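Local coordinates for hypothetical protein BACOVA_04980 (Bacteroides ovatus, PDB 3UFI) that probably serves as a fimbrial subunit, a fimbrillin-like building block of pili through which the bacterium is thought to adhere to other cells or surfaces, at residues 63-67 with 104-110; 99-103 with 133-139; 46-52 with 95-100; 19-23 with 33-38; 208-212 with 223-227. Where two conformers were deposited one is given. Residue numbers count along the deposited sequence, not the author numbering.

Contact 1 of 5, residues 63-67 with 104-110; sequences YINIQ and YQGANGT
Asn65 takes a left-handed backbone (phi/psi 50/51) and a t chi1, which carries its amide into the curl of the 104-110 loop. There Asn65 ND2 donates to Gln105 O (3.0 Å) and Ala107 O (3.0 Å), with a weak third bond to Thr110 O at 3.2 Å; OD1 turns to Tyr101. With Ile66, Asn65 faces Val46 in a G1 beta bulge, the irregularity through which the chain enters strand 66-72, while Ala107 to Thr110 form a type II turn whose Gly109 (phi 90°) gives N to Ile64 O at 2.7 Å. Tyr104, chi1 t, reaches back so that OH donates to Asn65 O (2.8 Å), and its ring face receives Gln67 CB, a CH-pi contact 3.5 Å from the centroid. Gln67, extended (t, t), sends OE1 to Arg43. Asn108, chi1 m, accepts Gln67 N at OD1 (3.0 Å), and its CB meets Ile66 CD1 at 3.8 Å; water 1 joins Asn108 ND2 (3.0 Å) to Gln67 O (2.9 Å).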
# COMPACT_ATOMS: atom_id res chain seq x y z
N TYR A 63 -11.80 -16.91 -13.36
CA TYR A 63 -11.17 -15.61 -13.33
C TYR A 63 -11.03 -15.09 -11.90
O TYR A 63 -11.72 -14.17 -11.46
CB TYR A 63 -11.92 -14.65 -14.25
CG TYR A 63 -12.05 -15.16 -15.67
CD1 TYR A 63 -10.94 -15.66 -16.36
CD2 TYR A 63 -13.26 -15.08 -16.36
CE1 TYR A 63 -11.04 -16.07 -17.69
CE2 TYR A 63 -13.37 -15.49 -17.69
CZ TYR A 63 -12.25 -15.97 -18.36
OH TYR A 63 -12.34 -16.36 -19.67
N ILE A 64 -10.10 -15.74 -11.20
CA ILE A 64 -9.73 -15.43 -9.83
C ILE A 64 -8.24 -15.13 -9.78
O ILE A 64 -7.46 -15.93 -10.29
CB ILE A 64 -10.12 -16.60 -8.89
CG1 ILE A 64 -11.63 -16.89 -8.93
CG2 ILE A 64 -9.63 -16.36 -7.45
CD1 ILE A 64 -12.02 -18.27 -8.34
N ASN A 65 -7.82 -13.98 -9.20
CA ASN A 65 -6.41 -13.64 -9.04
C ASN A 65 -5.62 -13.80 -10.37
O ASN A 65 -4.57 -14.44 -10.42
CB ASN A 65 -5.79 -14.54 -7.93
CG ASN A 65 -4.47 -14.07 -7.40
OD1 ASN A 65 -4.29 -12.90 -7.10
ND2 ASN A 65 -3.53 -14.99 -7.23
N ILE A 66 -6.13 -13.20 -11.44
CA ILE A 66 -5.48 -13.25 -12.75
C ILE A 66 -4.45 -12.14 -12.75
O ILE A 66 -4.80 -11.01 -12.48
CB ILE A 66 -6.51 -13.14 -13.92
CG1 ILE A 66 -7.61 -14.23 -13.83
CG2 ILE A 66 -5.80 -13.13 -15.30
CD1 ILE A 66 -7.14 -15.75 -13.81
N GLN A 67 -3.18 -12.47 -13.05
CA GLN A 67 -2.12 -11.47 -13.04
C GLN A 67 -2.12 -10.60 -14.31
O GLN A 67 -2.18 -11.12 -15.41
CB GLN A 67 -0.74 -12.13 -12.87
CG GLN A 67 0.35 -11.08 -12.55
CD GLN A 67 1.74 -11.63 -12.50
OE1 GLN A 67 2.67 -10.95 -12.10
NE2 GLN A 67 1.95 -12.86 -12.91
N TYR A 104 0.56 -8.06 -6.80
CA TYR A 104 0.17 -9.43 -7.11
C TYR A 104 1.04 -10.47 -6.40
O TYR A 104 2.26 -10.33 -6.33
CB TYR A 104 0.29 -9.71 -8.62
CG TYR A 104 -0.23 -11.07 -9.00
CD1 TYR A 104 -1.59 -11.28 -9.21
CD2 TYR A 104 0.63 -12.17 -9.14
CE1 TYR A 104 -2.09 -12.53 -9.55
CE2 TYR A 104 0.13 -13.44 -9.46
CZ TYR A 104 -1.23 -13.60 -9.70
OH TYR A 104 -1.79 -14.80 -10.03
N GLN A 105 0.41 -11.56 -5.98
CA GLN A 105 1.11 -12.76 -5.55
C GLN A 105 0.20 -13.95 -5.84
O GLN A 105 -1.00 -13.78 -6.04
CB GLN A 105 1.57 -12.70 -4.09
CG GLN A 105 0.47 -12.80 -3.05
CD GLN A 105 1.09 -13.02 -1.69
OE1 GLN A 105 1.13 -14.13 -1.15
NE2 GLN A 105 1.61 -11.95 -1.13
N GLY A 106 0.77 -15.13 -5.87
CA GLY A 106 -0.02 -16.32 -6.04
C GLY A 106 -0.11 -16.84 -7.43
O GLY A 106 0.74 -16.55 -8.27
N ALA A 107 -1.15 -17.66 -7.66
CA ALA A 107 -1.36 -18.37 -8.90
C ALA A 107 -2.70 -17.97 -9.53
O ALA A 107 -3.59 -17.49 -8.83
CB ALA A 107 -1.30 -19.87 -8.64
N ASN A 108 -2.83 -18.10 -10.87
CA ASN A 108 -4.08 -17.75 -11.55
C ASN A 108 -5.15 -18.78 -11.21
O ASN A 108 -4.86 -19.98 -11.17
CB ASN A 108 -3.90 -17.69 -13.07
CG ASN A 108 -3.28 -16.45 -13.62
OD1 ASN A 108 -3.04 -15.46 -12.93
ND2 ASN A 108 -3.06 -16.45 -14.93
N GLY A 109 -6.37 -18.31 -10.96
CA GLY A 109 -7.51 -19.18 -10.66
C GLY A 109 -7.70 -19.49 -9.19
O GLY A 109 -8.66 -20.18 -8.83
N THR A 110 -6.80 -18.99 -8.33
CA THR A 110 -6.85 -19.21 -6.88
C THR A 110 -6.52 -17.97 -6.10
O THR A 110 -5.53 -17.30 -6.42
CB THR A 110 -5.84 -20.29 -6.41
OG1 THR A 110 -5.64 -21.27 -7.39
CG2 THR A 110 -6.23 -20.90 -5.07
O HOH W 1 -1.87 -13.93 -15.93

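Contact 2 of 5, residues 99-103 with 133-139; sequences NAYYP and PQIDFLF
Two antiparallel bridges join the end of strand 95-102 to the start of strand 138-146, a short ladder within the mixed sheet of the fimbrillin-like fold: Tyr101 opposite Phe139 as a non-hydrogen-bonded pair (CA-CA 4.4 Å) and Tyr102 opposite Leu138 as a hydrogen-bonded pair (CA-CA 4.9 Å). The backbone bonds are Tyr102 N to Leu138 O, 3.1 Å, and Leu138 N to Tyr102 O, 2.9 Å. CA-H...O contacts lie alongside, from Tyr101 CA to Leu138 O at 3.2 Å and from Phe137 CA to Tyr102 O at 3.3 Å. Beyond the ladder the regular pairing stops; the peptide before Pro103 is cis and Asp136 centres an inverse gamma turn.

The apolar contact across the bridges is Tyr102 (chi1 t) CD1 to Leu138 (chi1 m) CG, 3.7 Å. On the other face Tyr101 (p) and Phe139 (t) each touch Phe190 of strand 189-191 rather than each other. Past the pairing, Pro103 CD meets Phe137 CD1 at 3.5 Å, and Phe137 stacks on Phe190.

Among polar atoms, Asp136 O approaches the ring edge of Tyr102, 3.4 Å from CD1. At the tip, water 2 lies 2.7 Å from Tyr102 OH and donates to Gln134 OE1 at 2.8 Å. Tyr102 thus extends the join beyond the last backbone bond, apolar where it meets Leu138 and hydrated at its hydroxyl.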
# COMPACT_ATOMS: atom_id res chain seq x y z
N ASN A 99 -12.90 -7.20 -8.65
CA ASN A 99 -12.00 -6.71 -7.59
C ASN A 99 -10.59 -6.76 -8.09
O ASN A 99 -10.28 -7.63 -8.91
CB ASN A 99 -12.08 -7.57 -6.31
CG ASN A 99 -13.43 -7.71 -5.69
OD1 ASN A 99 -14.16 -6.74 -5.51
ND2 ASN A 99 -13.74 -8.93 -5.29
N ALA A 100 -9.72 -5.90 -7.59
CA ALA A 100 -8.32 -5.97 -7.98
C ALA A 100 -7.46 -5.54 -6.81
O ALA A 100 -7.93 -4.83 -5.93
CB ALA A 100 -8.06 -5.11 -9.22
N TYR A 101 -6.21 -6.02 -6.77
CA TYR A 101 -5.31 -5.64 -5.68
C TYR A 101 -3.89 -5.59 -6.20
O TYR A 101 -3.59 -6.19 -7.22
CB TYR A 101 -5.44 -6.61 -4.49
CG TYR A 101 -4.72 -7.92 -4.75
CD1 TYR A 101 -5.34 -8.94 -5.47
CD2 TYR A 101 -3.39 -8.10 -4.36
CE1 TYR A 101 -4.66 -10.12 -5.77
CE2 TYR A 101 -2.70 -9.27 -4.67
CZ TYR A 101 -3.34 -10.28 -5.37
OH TYR A 101 -2.67 -11.44 -5.68
N TYR A 102 -3.04 -4.89 -5.49
CA TYR A 102 -1.60 -4.76 -5.74
C TYR A 102 -0.89 -4.95 -4.39
O TYR A 102 -1.45 -4.50 -3.40
CB TYR A 102 -1.30 -3.36 -6.35
CG TYR A 102 0.17 -2.98 -6.30
CD1 TYR A 102 0.74 -2.43 -5.15
CD2 TYR A 102 1.01 -3.22 -7.39
CE1 TYR A 102 2.10 -2.16 -5.07
CE2 TYR A 102 2.38 -2.95 -7.33
CZ TYR A 102 2.92 -2.43 -6.16
OH TYR A 102 4.25 -2.13 -6.09
N PRO A 103 0.34 -5.51 -4.30
CA PRO A 103 1.12 -6.19 -5.35
C PRO A 103 0.64 -7.62 -5.54
O PRO A 103 0.40 -8.35 -4.55
CB PRO A 103 2.57 -6.14 -4.81
CG PRO A 103 2.48 -5.76 -3.34
CD PRO A 103 1.02 -5.60 -2.99
N PRO A 133 7.33 -0.64 -1.83
CA PRO A 133 6.17 -0.94 -2.70
C PRO A 133 5.58 -2.36 -2.51
O PRO A 133 4.41 -2.56 -2.84
CB PRO A 133 6.76 -0.78 -4.11
CG PRO A 133 7.91 0.17 -3.95
CD PRO A 133 8.52 -0.31 -2.65
N GLN A 134 6.35 -3.33 -1.96
CA GLN A 134 5.84 -4.69 -1.76
C GLN A 134 4.92 -4.82 -0.53
O GLN A 134 4.24 -5.84 -0.39
CB GLN A 134 6.99 -5.73 -1.69
CG GLN A 134 8.04 -5.63 -2.81
CD GLN A 134 7.47 -5.39 -4.20
OE1 GLN A 134 6.55 -6.08 -4.66
NE2 GLN A 134 8.04 -4.42 -4.90
N ILE A 135 4.85 -3.81 0.32
CA ILE A 135 3.93 -3.84 1.46
C ILE A 135 2.87 -2.73 1.30
O ILE A 135 2.05 -2.55 2.19
CB ILE A 135 4.65 -3.77 2.84
CG1 ILE A 135 5.59 -2.52 2.93
CG2 ILE A 135 5.38 -5.10 3.11
CD1 ILE A 135 5.91 -2.05 4.38
N ASP A 136 2.90 -2.00 0.18
CA ASP A 136 1.95 -0.93 -0.10
C ASP A 136 0.72 -1.50 -0.80
O ASP A 136 0.53 -1.29 -1.99
CB ASP A 136 2.61 0.17 -0.93
CG ASP A 136 1.85 1.48 -1.04
OD1 ASP A 136 0.82 1.65 -0.31
OD2 ASP A 136 2.30 2.36 -1.81
N PHE A 137 -0.11 -2.23 -0.04
CA PHE A 137 -1.28 -2.92 -0.52
C PHE A 137 -2.37 -1.98 -0.97
O PHE A 137 -2.76 -1.05 -0.25
CB PHE A 137 -1.82 -3.90 0.52
CG PHE A 137 -0.86 -5.03 0.84
CD1 PHE A 137 -0.73 -6.12 -0.02
CD2 PHE A 137 -0.16 -5.04 2.05
CE1 PHE A 137 0.13 -7.17 0.29
CE2 PHE A 137 0.69 -6.11 2.36
CZ PHE A 137 0.83 -7.16 1.48
N LEU A 138 -2.83 -2.20 -2.22
CA LEU A 138 -3.88 -1.42 -2.89
C LEU A 138 -5.05 -2.30 -3.16
O LEU A 138 -4.87 -3.48 -3.40
CB LEU A 138 -3.39 -0.81 -4.22
CG LEU A 138 -2.04 -0.08 -4.27
CD1 LEU A 138 -1.78 0.46 -5.66
CD2 LEU A 138 -1.99 1.05 -3.30
N PHE A 139 -6.27 -1.74 -3.12
CA PHE A 139 -7.46 -2.51 -3.44
C PHE A 139 -8.40 -1.67 -4.27
O PHE A 139 -8.49 -0.47 -4.07
CB PHE A 139 -8.17 -3.01 -2.17
CG PHE A 139 -9.51 -3.68 -2.40
CD1 PHE A 139 -9.58 -5.03 -2.74
CD2 PHE A 139 -10.70 -2.96 -2.31
CE1 PHE A 139 -10.81 -5.65 -2.96
CE2 PHE A 139 -11.93 -3.58 -2.53
CZ PHE A 139 -11.98 -4.92 -2.85
O HOH W 2 5.84 -4.27 -6.63

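Contact 3 of 5, residues 46-52 with 95-100; sequences VTVEADE and EFTLNA
A classic beta bulge interrupts the antiparallel pairing of strands 43-51 and 95-102, neighbours in the main mixed sheet: Glu49 and Ala50 both face Thr97. The short axes approach to 4.5 Å with directions 149° apart. Before the bulge the register is Val46-Ala100, Thr47-Asn99 and Val48-Leu98; after it, shifted by one, Ala50-Thr97 and Asp51-Phe96. Thr47 and Asn99 exchange N to O bonds of 2.9 Å each way. At Glu49 the backbone turns to nearly helical angles (-77/-56), so Thr97 O accepts both Glu49 N (2.8 Å) and Ala50 N (3.3 Å). Thr97 N then gives to Ala50 O at 2.9 Å, and Glu52 N to Glu95 O at 3.0 Å.

Val46, Val48, Leu98 and Ala100 form an apolar patch: Val46 CG1 meets Leu98 CD2 at 3.9 Å, and Val48, chi1 t, sets CG2 4.0 Å from Leu98 CG and CG1 4.1 Å from Phe96 CD2. Phe153 of strand 150-156 packs against Val46, Leu98 and Ala100. On the same face Asp51 ends the patch, CG 3.4 Å from Phe96 CE2; its OD1 accepts Asn54 N and water 3 (2.6 Å), which also donates to Glu95 O (3.0 Å). Glu49, extended (t, t), accepts Asn99 ND2 at OE1 (2.8 Å), while Asn99 OD1 is held by Gln141. The extra residue leaves neither amide without a partner, because Thr97 O serves both Glu49 N and Ala50 N.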
# COMPACT_ATOMS: atom_id res chain seq x y z
N VAL A 46 -6.59 -9.65 -10.61
CA VAL A 46 -7.98 -9.29 -10.98
C VAL A 46 -8.91 -10.51 -10.81
O VAL A 46 -8.63 -11.60 -11.30
CB VAL A 46 -8.06 -8.69 -12.42
CG1 VAL A 46 -9.50 -8.35 -12.81
CG2 VAL A 46 -7.17 -7.43 -12.53
N THR A 47 -10.00 -10.31 -10.06
CA THR A 47 -10.98 -11.34 -9.77
C THR A 47 -12.38 -10.90 -10.23
O THR A 47 -12.81 -9.79 -9.91
CB THR A 47 -10.96 -11.64 -8.25
OG1 THR A 47 -9.64 -12.03 -7.87
CG2 THR A 47 -11.94 -12.74 -7.85
N VAL A 48 -13.09 -11.81 -10.90
CA VAL A 48 -14.50 -11.64 -11.28
C VAL A 48 -15.29 -12.13 -10.07
O VAL A 48 -15.29 -13.32 -9.77
CB VAL A 48 -14.88 -12.35 -12.59
CG1 VAL A 48 -16.38 -12.20 -12.87
CG2 VAL A 48 -14.06 -11.78 -13.75
N GLU A 49 -15.82 -11.17 -9.30
CA GLU A 49 -16.54 -11.40 -8.05
C GLU A 49 -17.94 -11.92 -8.30
O GLU A 49 -18.31 -12.98 -7.79
CB GLU A 49 -16.57 -10.10 -7.21
CG GLU A 49 -17.54 -10.15 -6.04
CD GLU A 49 -17.54 -8.98 -5.08
OE1 GLU A 49 -16.43 -8.56 -4.66
OE2 GLU A 49 -18.64 -8.53 -4.69
N ALA A 50 -18.72 -11.17 -9.08
CA ALA A 50 -20.11 -11.46 -9.39
C ALA A 50 -20.42 -11.22 -10.84
O ALA A 50 -19.88 -10.31 -11.47
CB ALA A 50 -21.03 -10.60 -8.52
N ASP A 51 -21.30 -12.09 -11.36
CA ASP A 51 -21.93 -12.12 -12.67
C ASP A 51 -23.40 -11.94 -12.35
O ASP A 51 -24.01 -12.83 -11.74
CB ASP A 51 -21.60 -13.46 -13.38
CG ASP A 51 -22.20 -13.69 -14.77
OD1 ASP A 51 -23.21 -13.03 -15.11
OD2 ASP A 51 -21.65 -14.53 -15.52
N GLU A 52 -23.95 -10.74 -12.63
CA GLU A 52 -25.34 -10.40 -12.28
C GLU A 52 -26.38 -11.21 -13.07
O GLU A 52 -27.50 -11.38 -12.58
CB GLU A 52 -25.58 -8.89 -12.43
CG GLU A 52 -25.40 -8.11 -11.13
CD GLU A 52 -24.02 -8.08 -10.52
OE1 GLU A 52 -23.10 -7.46 -11.11
OE2 GLU A 52 -23.85 -8.63 -9.40
N GLU A 95 -24.08 -7.16 -16.30
CA GLU A 95 -23.08 -6.46 -15.49
C GLU A 95 -22.30 -7.43 -14.63
O GLU A 95 -22.79 -8.50 -14.30
CB GLU A 95 -23.74 -5.40 -14.60
CG GLU A 95 -24.47 -4.32 -15.37
CD GLU A 95 -24.90 -3.11 -14.57
OE1 GLU A 95 -25.16 -3.25 -13.35
OE2 GLU A 95 -24.98 -2.02 -15.18
N PHE A 96 -21.08 -7.04 -14.28
CA PHE A 96 -20.18 -7.82 -13.44
C PHE A 96 -19.57 -6.93 -12.39
O PHE A 96 -19.47 -5.72 -12.59
CB PHE A 96 -19.06 -8.46 -14.27
CG PHE A 96 -19.52 -9.41 -15.35
CD1 PHE A 96 -19.96 -8.93 -16.59
CD2 PHE A 96 -19.49 -10.79 -15.15
CE1 PHE A 96 -20.40 -9.81 -17.58
CE2 PHE A 96 -19.90 -11.66 -16.15
CZ PHE A 96 -20.35 -11.17 -17.35
N THR A 97 -19.17 -7.53 -11.28
CA THR A 97 -18.42 -6.91 -10.22
C THR A 97 -17.03 -7.53 -10.27
O THR A 97 -16.90 -8.75 -10.28
CB THR A 97 -19.07 -7.03 -8.85
OG1 THR A 97 -20.35 -6.41 -8.90
CG2 THR A 97 -18.23 -6.37 -7.75
N LEU A 98 -16.00 -6.68 -10.32
CA LEU A 98 -14.61 -7.14 -10.34
C LEU A 98 -13.83 -6.48 -9.25
O LEU A 98 -14.07 -5.31 -8.96
CB LEU A 98 -13.94 -6.81 -11.70
CG LEU A 98 -14.03 -7.84 -12.84
CD1 LEU A 98 -15.47 -7.98 -13.36
CD2 LEU A 98 -13.12 -7.44 -13.99
N ASN A 99 -12.90 -7.20 -8.65
CA ASN A 99 -12.00 -6.71 -7.59
C ASN A 99 -10.59 -6.76 -8.09
O ASN A 99 -10.28 -7.63 -8.91
CB ASN A 99 -12.08 -7.57 -6.31
CG ASN A 99 -13.43 -7.71 -5.69
OD1 ASN A 99 -14.16 -6.74 -5.51
ND2 ASN A 99 -13.74 -8.93 -5.29
N ALA A 100 -9.72 -5.90 -7.59
CA ALA A 100 -8.32 -5.97 -7.98
C ALA A 100 -7.46 -5.54 -6.81
O ALA A 100 -7.93 -4.83 -5.93
CB ALA A 100 -8.06 -5.11 -9.22
O HOH W 3 -23.66 -10.66 -16.20
O HOH W 4 -22.35 -4.61 -10.97

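Contact 4 of 5, residues 19-23 with 33-38; sequences GNINE and AVGAAW
Ile21 lays its side chain over the indole of Trp38: with chi1 m and chi2 t, its CD1 stands 3.5 Å from the centroid of the six-membered ring, 5° off the normal, a CH-pi contact, and CG1 is 3.5 Å from Trp38 CZ2. The indole (chi1 m, chi2 100°) is fixed at its edge as well, NE1 donating to Gly19 O at 2.9 Å. Gly19 leaves room for this, since a CB there would come to about 3.0 Å from Trp38 CZ2. Phe76 and Phe155 meet the same indole edge-to-face.

The backbones run antiparallel. Ile21 and Val34 form a hydrogen-bonded pair (CA-CA 5.2 Å), Ile21 N to Val34 O 2.7 Å and Val34 N to Ile21 O 2.9 Å; Asn22 and Ala33 follow as a non-hydrogen-bonded pair (CA-CA 4.4 Å). On their face Asn22 OD1 is 3.4 Å from Ala33 CB, while ND2 goes to Asp154. Glu23, chi1 p, brings CG to 4.0 Å from Val34 CG1 and binds His157 through OE1.

After Val34 the chain leaves the strand at Gly35 and curls back to Trp38. This is a beta hairpin, strands 16-25 and 30-34, with a tryptophan from the loop after the second strand folded back over the first.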
# COMPACT_ATOMS: atom_id res chain seq x y z
N GLY A 19 -5.92 1.29 -14.44
CA GLY A 19 -5.92 1.55 -13.01
C GLY A 19 -5.50 2.96 -12.66
O GLY A 19 -4.52 3.48 -13.20
N ASN A 20 -6.25 3.57 -11.73
CA ASN A 20 -5.95 4.84 -11.07
C ASN A 20 -5.55 4.53 -9.65
O ASN A 20 -6.03 3.55 -9.09
CB ASN A 20 -7.17 5.78 -11.05
CG ASN A 20 -7.48 6.51 -12.30
OD1 ASN A 20 -6.61 7.11 -12.93
ND2 ASN A 20 -8.76 6.59 -12.61
N ILE A 21 -4.70 5.35 -9.05
CA ILE A 21 -4.39 5.22 -7.62
C ILE A 21 -4.81 6.52 -6.95
O ILE A 21 -4.50 7.58 -7.48
CB ILE A 21 -2.90 4.87 -7.32
CG1 ILE A 21 -2.49 3.57 -8.04
CG2 ILE A 21 -2.69 4.73 -5.79
CD1 ILE A 21 -0.94 3.30 -8.06
N ASN A 22 -5.54 6.45 -5.82
CA ASN A 22 -5.93 7.68 -5.11
C ASN A 22 -4.82 8.07 -4.16
O ASN A 22 -4.51 7.33 -3.23
CB ASN A 22 -7.25 7.55 -4.35
CG ASN A 22 -8.42 7.30 -5.25
OD1 ASN A 22 -8.38 7.60 -6.44
ND2 ASN A 22 -9.48 6.76 -4.71
N GLU A 23 -4.21 9.22 -4.43
CA GLU A 23 -3.12 9.71 -3.60
C GLU A 23 -2.86 11.18 -3.83
O GLU A 23 -3.33 11.76 -4.81
CB GLU A 23 -1.82 8.90 -3.83
CG GLU A 23 -1.38 8.78 -5.27
CD GLU A 23 -0.16 7.90 -5.44
OE1 GLU A 23 -0.12 6.80 -4.84
OE2 GLU A 23 0.77 8.32 -6.17
N ALA A 33 -7.25 10.89 -8.31
CA ALA A 33 -7.17 9.56 -8.93
C ALA A 33 -6.12 9.77 -9.99
O ALA A 33 -6.26 10.66 -10.82
CB ALA A 33 -8.52 9.15 -9.51
N VAL A 34 -5.02 9.03 -9.91
CA VAL A 34 -3.93 9.23 -10.86
C VAL A 34 -3.44 7.88 -11.41
O VAL A 34 -3.21 6.92 -10.66
CB VAL A 34 -2.80 10.13 -10.27
CG1 VAL A 34 -2.04 9.45 -9.12
CG2 VAL A 34 -1.87 10.63 -11.36
N GLY A 35 -3.34 7.83 -12.72
CA GLY A 35 -2.92 6.63 -13.42
C GLY A 35 -1.49 6.70 -13.92
O GLY A 35 -1.03 5.76 -14.56
N ALA A 36 -0.79 7.80 -13.64
CA ALA A 36 0.57 7.97 -14.14
C ALA A 36 1.62 7.77 -13.03
O ALA A 36 2.79 8.08 -13.25
CB ALA A 36 0.71 9.34 -14.80
N ALA A 37 1.24 7.16 -11.89
CA ALA A 37 2.10 6.88 -10.74
C ALA A 37 2.36 5.37 -10.51
O ALA A 37 2.61 4.96 -9.38
CB ALA A 37 1.46 7.47 -9.49
N TRP A 38 2.26 4.54 -11.57
CA TRP A 38 2.57 3.11 -11.45
C TRP A 38 4.03 2.90 -11.81
O TRP A 38 4.54 3.61 -12.68
CB TRP A 38 1.69 2.27 -12.43
CG TRP A 38 0.23 2.20 -12.09
CD1 TRP A 38 -0.77 2.93 -12.66
CD2 TRP A 38 -0.39 1.35 -11.12
NE1 TRP A 38 -1.98 2.59 -12.09
CE2 TRP A 38 -1.78 1.59 -11.17
CE3 TRP A 38 0.09 0.38 -10.22
CZ2 TRP A 38 -2.69 0.91 -10.36
CZ3 TRP A 38 -0.81 -0.32 -9.43
CH2 TRP A 38 -2.19 -0.04 -9.49

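Contact 5 of 5, residues 208-212 with 223-227; sequences ELSMD and ASIIL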
# COMPACT_ATOMS: atom_id res chain seq x y z
N GLU A 208 10.04 -4.34 17.83
CA GLU A 208 10.99 -3.31 17.47
C GLU A 208 11.15 -3.23 15.97
O GLU A 208 11.41 -4.24 15.34
CB GLU A 208 12.35 -3.61 18.14
CG GLU A 208 13.35 -2.46 18.07
CD GLU A 208 14.70 -2.84 18.65
OE1 GLU A 208 14.80 -2.95 19.90
OE2 GLU A 208 15.64 -3.08 17.86
N LEU A 209 10.98 -2.03 15.42
CA LEU A 209 11.23 -1.76 14.01
C LEU A 209 12.40 -0.78 13.98
O LEU A 209 12.41 0.18 14.75
CB LEU A 209 9.95 -1.21 13.31
CG LEU A 209 10.08 -0.83 11.83
CD1 LEU A 209 8.82 -1.22 11.06
CD2 LEU A 209 10.38 0.66 11.67
N SER A 210 13.41 -1.05 13.15
CA SER A 210 14.57 -0.16 13.07
C SER A 210 14.97 0.11 11.65
O SER A 210 14.77 -0.73 10.78
CB SER A 210 15.76 -0.70 13.87
OG SER A 210 16.28 -1.91 13.35
N MSE A 211 15.49 1.32 11.39
CA MSE A 211 15.90 1.73 10.05
C MSE A 211 17.10 2.63 10.10
O MSE A 211 17.16 3.49 10.98
CB MSE A 211 14.79 2.55 9.34
CG MSE A 211 13.44 1.89 9.17
SE MSE A 211 12.15 3.24 8.59
CE MSE A 211 12.08 4.32 10.27
N ASP A 212 17.96 2.55 9.10
CA ASP A 212 19.06 3.49 8.94
C ASP A 212 18.56 4.63 8.06
O ASP A 212 18.02 4.36 7.00
CB ASP A 212 20.29 2.81 8.33
CG ASP A 212 20.91 1.79 9.26
OD1 ASP A 212 21.28 2.16 10.38
OD2 ASP A 212 20.99 0.61 8.87
N ALA A 223 11.59 10.07 7.29
CA ALA A 223 11.48 8.62 7.29
C ALA A 223 10.01 8.25 7.19
O ALA A 223 9.19 8.78 7.93
CB ALA A 223 12.07 8.05 8.56
N SER A 224 9.65 7.37 6.26
CA SER A 224 8.24 6.95 6.18
C SER A 224 8.15 5.48 6.50
O SER A 224 9.01 4.70 6.10
CB SER A 224 7.63 7.30 4.83
OG SER A 224 7.88 6.28 3.88
N ILE A 225 7.15 5.11 7.29
CA ILE A 225 6.95 3.72 7.68
C ILE A 225 5.55 3.30 7.27
O ILE A 225 4.57 3.84 7.79
CB ILE A 225 7.18 3.50 9.23
CG1 ILE A 225 8.56 4.00 9.68
CG2 ILE A 225 6.99 2.04 9.63
CD1 ILE A 225 8.50 5.14 10.60
N ILE A 226 5.45 2.32 6.37
CA ILE A 226 4.16 1.74 6.01
C ILE A 226 3.89 0.59 7.02
O ILE A 226 4.76 -0.26 7.22
CB ILE A 226 4.07 1.28 4.53
CG1 ILE A 226 4.04 2.50 3.59
CG2 ILE A 226 2.85 0.37 4.30
CD1 ILE A 226 3.96 2.14 2.07
N LEU A 227 2.72 0.60 7.65
CA LEU A 227 2.30 -0.37 8.66
C LEU A 227 0.91 -0.86 8.40
O LEU A 227 0.17 -0.19 7.68
CB LEU A 227 2.27 0.32 10.06
CG LEU A 227 3.55 0.73 10.74
CD1 LEU A 227 3.24 1.49 11.99
CD2 LEU A 227 4.40 -0.49 11.12
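Nothing polar holds these two extended segments together; across 8.6 Å between the CA atoms of Met211 and Ala223, and 9.4 Å between those of Leu209 and Ile225, they meet through side chains alone. The touching parts run 151° apart. Leu209 and Met211 both point toward the other segment, as do Ala223 and Ile225, whereas Ser210 and Ser224 sit on the outer sides.

Met211, modelled as selenomethionine, is the longest bump. With chi1 m and chi2 t it reaches across, and the bend at chi3 (m) drops CE into the hollow above small Ala223 and beside Ile225, 3.6 Å from Ile225 CG1 and 4.1 Å from Ala223 CB. Leu209 fills the next gap along: its CD1 meets Ile225 CG2 at 4.0 Å and lies 4.5 Å from Leu227 CD2. Ile225 thus stands as a ridge between the two incoming side chains.

Each segment has other backbone partners, Leu209 and Met211 bonding to Leu181 and Val179, Ala223 and Ile225 to Leu164 and Ile162. That is consistent with the two facing layers of a beta-sandwich, as expected for a member of the transthyretin clan. Cohesion here is wholly apolar, resting on the fit and exclusion of water rather than on directional bonds.

In the fold
Contact 4 closes first along the chain; contacts 3 and 1 then interlock, each opening before the other has closed. Contact 2 shares Asn99 and Ala100 with contact 3, crosses contact 1, and closes before contact 5 opens. Contacts 1 to 4 all reach one mixed sheet, with strand 95-102 lying between 43-51 and 138-146. Asn65 of contact 1 bonds to Tyr101 of contact 2, and Leu138 of contact 2 packs on Ile21 and Trp38 of contact 4. Contact 5 belongs to the other end of the elongated molecule, its centre about 36 Å from that of contact 3, but Ile226 touches Ile135 and Asp136 of contact 2, so the 133-139 segment bridges both regions of this probable pilus subunit.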